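Long-range contact in oxidoreductase YdhF (Escherichia coli, PDB 1OG6), which binds NADPH in an alpha/beta barrel and probably acts as an oxidoreductase of the aldo/keto reductase family: residues C[73-78]-C[121-126]. Residues are numbered along the deposited sequence; the frame is centred on the assembly and turned at random.
Sequences HLRERM and HLDLLL
Arg75 NH1 is gripped by two acceptors from residues 121-126. It donates to His121 O at 3.0 Å, and the N-H...O angle of 175° makes this bond almost straight. Its second acceptor is Asp123 OD2 at 2.9 Å, where the hydrogen bond is part of a salt bridge. The contact belongs to the alpha/beta barrel of the aldo/keto reductases, tying the loop between helix 60-69 and strand 79-87 to residues 121-123, which lead into the strand that runs parallel to 79-87. The guanidinium and the carboxylate meet tip to tip with planes 81° apart, and NH1 reaches OD2 from above the carboxylate plane. The same guanidinium stacks over one face of the His121 ring, the two planes 14° from parallel and their centres separated by 4.3 Å; NH1 sits off-centre toward the ring's rim. With CG anti to the backbone N and the chain bent at chi2, the side chain of Arg75 reaches both acceptors. Beyond NH1, NE bonds to Thr119 OG1, which also bonds His121 O, while Ile80 N donates to Asp123 OD2. An alanine in place of Arg75 would probably leave the Asp123 carboxylate without this positive mate and the His121 ring without the group stacked on it. Within its own loop, Arg75 NH2 makes a weak, bent hydrogen bond to Met78 O at 2.9 Å.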
ATOM      1  N   HIS C  73      37.468  27.881   2.250  1.00 43.94           N
ATOM      2  CA  HIS C  73      36.882  28.511   1.073  1.00 44.42           C
ATOM      3  C   HIS C  73      35.978  27.524   0.344  1.00 43.97           C
ATOM      4  O   HIS C  73      35.385  27.846  -0.690  1.00 43.92           O
ATOM      5  CB  HIS C  73      37.977  29.010   0.125  1.00 46.27           C
ATOM      6  CG  HIS C  73      38.972  27.961  -0.267  1.00 48.86           C
ATOM      7  ND1 HIS C  73      39.849  27.393   0.632  1.00 49.92           N
ATOM      8  CD2 HIS C  73      39.249  27.400  -1.470  1.00 50.15           C
ATOM      9  CE1 HIS C  73      40.626  26.529  -0.000  1.00 50.81           C
ATOM     10  NE2 HIS C  73      40.283  26.515  -1.276  1.00 50.80           N
ATOM     11  N   LEU C  74      35.856  26.328   0.912  1.00 42.69           N
ATOM     12  CA  LEU C  74      35.054  25.270   0.322  1.00 40.58           C
ATOM     13  C   LEU C  74      33.571  25.272   0.670  1.00 40.70           C
ATOM     14  O   LEU C  74      32.735  25.222  -0.224  1.00 41.81           O
ATOM     15  CB  LEU C  74      35.650  23.908   0.683  1.00 37.78           C
ATOM     16  CG  LEU C  74      37.084  23.635   0.225  1.00 35.44           C
ATOM     17  CD1 LEU C  74      37.441  22.193   0.550  1.00 34.05           C
ATOM     18  CD2 LEU C  74      37.229  23.898  -1.271  1.00 33.93           C
ATOM     19  N   ARG C  75      33.236  25.339   1.953  1.00 40.30           N
ATOM     20  CA  ARG C  75      31.834  25.298   2.361  1.00 40.66           C
ATOM     21  C   ARG C  75      30.814  25.936   1.420  1.00 40.32           C
ATOM     22  O   ARG C  75      29.853  25.280   1.032  1.00 40.50           O
ATOM     23  CB  ARG C  75      31.646  25.898   3.756  1.00 41.71           C
ATOM     24  CG  ARG C  75      30.206  25.760   4.300  1.00 41.55           C
ATOM     25  CD  ARG C  75      29.819  24.300   4.598  1.00 40.22           C
ATOM     26  NE  ARG C  75      28.405  24.142   4.947  1.00 40.02           N
ATOM     27  CZ  ARG C  75      27.406  24.057   4.067  1.00 40.10           C
ATOM     28  NH1 ARG C  75      26.155  23.922   4.489  1.00 38.17           N
ATOM     29  NH2 ARG C  75      27.656  24.092   2.764  1.00 39.66           N
ATOM     30  N   GLU C  76      31.003  27.199   1.050  1.00 39.92           N
ATOM     31  CA  GLU C  76      30.031  27.857   0.173  1.00 40.30           C
ATOM     32  C   GLU C  76      29.832  27.141  -1.159  1.00 38.39           C
ATOM     33  O   GLU C  76      28.798  27.288  -1.808  1.00 37.53           O
ATOM     34  CB  GLU C  76      30.435  29.306  -0.125  1.00 42.75           C
ATOM     35  CG  GLU C  76      31.284  29.991   0.923  1.00 47.29           C
ATOM     36  CD  GLU C  76      32.768  29.830   0.653  1.00 49.84           C
ATOM     37  OE1 GLU C  76      33.207  30.154  -0.474  1.00 50.25           O
ATOM     38  OE2 GLU C  76      33.494  29.386   1.571  1.00 51.65           O
ATOM     39  N   ARG C  77      30.825  26.364  -1.565  1.00 37.34           N
ATOM     40  CA  ARG C  77      30.766  25.660  -2.836  1.00 36.55           C
ATOM     41  C   ARG C  77      30.056  24.317  -2.826  1.00 35.05           C
ATOM     42  O   ARG C  77      30.037  23.625  -3.840  1.00 35.10           O
ATOM     43  CB  ARG C  77      32.179  25.452  -3.365  1.00 37.47           C
ATOM     44  CG  ARG C  77      32.953  26.727  -3.569  1.00 39.46           C
ATOM     45  CD  ARG C  77      34.275  26.403  -4.214  1.00 42.23           C
ATOM     46  NE  ARG C  77      34.083  25.729  -5.493  1.00 43.88           N
ATOM     47  CZ  ARG C  77      35.043  25.085  -6.147  1.00 45.59           C
ATOM     48  NH1 ARG C  77      36.268  25.022  -5.639  1.00 46.77           N
ATOM     49  NH2 ARG C  77      34.779  24.507  -7.311  1.00 46.09           N
ATOM     50  N   MET C  78      29.464  23.941  -1.700  1.00 33.90           N
ATOM     51  CA  MET C  78      28.799  22.647  -1.615  1.00 32.04           C
ATOM     52  C   MET C  78      27.539  22.650  -0.771  1.00 30.94           C
ATOM     53  O   MET C  78      27.226  23.620  -0.079  1.00 31.41           O
ATOM     54  CB  MET C  78      29.772  21.622  -1.040  1.00 32.11           C
ATOM     55  CG  MET C  78      30.336  22.042   0.302  1.00 33.17           C
ATOM     56  SD  MET C  78      31.741  21.064   0.841  1.00 35.98           S
ATOM     57  CE  MET C  78      31.168  20.569   2.444  1.00 32.40           C
ATOM     58  N   HIS C 121      25.764  25.517   9.423  1.00 37.00           N
ATOM     59  CA  HIS C 121      24.443  25.012   9.050  1.00 34.95           C
ATOM     60  C   HIS C 121      24.535  23.840   8.084  1.00 34.59           C
ATOM     61  O   HIS C 121      25.559  23.620   7.439  1.00 34.82           O
ATOM     62  CB  HIS C 121      23.617  26.108   8.387  1.00 34.15           C
ATOM     63  CG  HIS C 121      24.066  26.434   7.000  1.00 33.99           C
ATOM     64  ND1 HIS C 121      25.330  26.898   6.718  1.00 34.26           N
ATOM     65  CD2 HIS C 121      23.429  26.336   5.810  1.00 35.17           C
ATOM     66  CE1 HIS C 121      25.455  27.072   5.415  1.00 35.02           C
ATOM     67  NE2 HIS C 121      24.316  26.737   4.840  1.00 35.39           N
ATOM     68  N   LEU C 122      23.443  23.090   7.996  1.00 33.44           N
ATOM     69  CA  LEU C 122      23.341  21.953   7.096  1.00 31.23           C
ATOM     70  C   LEU C 122      22.282  22.313   6.070  1.00 30.43           C
ATOM     71  O   LEU C 122      21.375  23.097   6.343  1.00 29.64           O
ATOM     72  CB  LEU C 122      22.893  20.688   7.836  1.00 29.70           C
ATOM     73  CG  LEU C 122      23.870  19.892   8.695  1.00 28.55           C
ATOM     74  CD1 LEU C 122      23.142  18.690   9.266  1.00 27.75           C
ATOM     75  CD2 LEU C 122      25.057  19.444   7.871  1.00 26.28           C
ATOM     76  N   ASP C 123      22.390  21.736   4.889  1.00 29.77           N
ATOM     77  CA  ASP C 123      21.430  22.014   3.851  1.00 29.04           C
ATOM     78  C   ASP C 123      20.305  20.998   3.943  1.00 28.72           C
ATOM     79  O   ASP C 123      19.143  21.322   3.700  1.00 27.74           O
ATOM     80  CB  ASP C 123      22.134  21.955   2.500  1.00 29.13           C
ATOM     81  CG  ASP C 123      23.233  22.992   2.391  1.00 30.59           C
ATOM     82  OD1 ASP C 123      22.913  24.183   2.210  1.00 31.44           O
ATOM     83  OD2 ASP C 123      24.417  22.628   2.510  1.00 31.64           O
ATOM     84  N   LEU C 124      20.658  19.771   4.325  1.00 28.25           N
ATOM     85  CA  LEU C 124      19.676  18.701   4.451  1.00 26.11           C
ATOM     86  C   LEU C 124      19.929  17.787   5.638  1.00 24.56           C
ATOM     87  O   LEU C 124      21.043  17.297   5.828  1.00 24.10           O
ATOM     88  CB  LEU C 124      19.662  17.830   3.193  1.00 25.34           C
ATOM     89  CG  LEU C 124      18.347  17.576   2.444  1.00 25.06           C
ATOM     90  CD1 LEU C 124      18.519  16.314   1.619  1.00 25.47           C
ATOM     91  CD2 LEU C 124      17.179  17.411   3.392  1.00 24.93           C
ATOM     92  N   LEU C 125      18.886  17.569   6.433  1.00 23.44           N
ATOM     93  CA  LEU C 125      18.959  16.663   7.567  1.00 21.53           C
ATOM     94  C   LEU C 125      17.933  15.624   7.211  1.00 20.79           C
ATOM     95  O   LEU C 125      16.785  15.942   6.923  1.00 19.02           O
ATOM     96  CB  LEU C 125      18.549  17.325   8.875  1.00 22.29           C
ATOM     97  CG  LEU C 125      19.224  16.786  10.146  1.00 21.42           C
ATOM     98  CD1 LEU C 125      18.284  17.008  11.307  1.00 20.30           C
ATOM     99  CD2 LEU C 125      19.547  15.314  10.036  1.00 20.28           C
ATOM    100  N   LEU C 126      18.369  14.377   7.226  1.00 21.50           N
ATOM    101  CA  LEU C 126      17.528  13.248   6.884  1.00 21.76           C
ATOM    102  C   LEU C 126      17.322  12.307   8.075  1.00 22.69           C
ATOM    103  O   LEU C 126      18.293  11.922   8.732  1.00 23.53           O
ATOM    104  CB  LEU C 126      18.207  12.462   5.759  1.00 20.37           C
ATOM    105  CG  LEU C 126      17.875  12.595   4.277  1.00 17.91           C
ATOM    106  CD1 LEU C 126      17.648  14.026   3.865  1.00 17.90           C
ATOM    107  CD2 LEU C 126      19.021  11.972   3.520  1.00 16.60           C
TER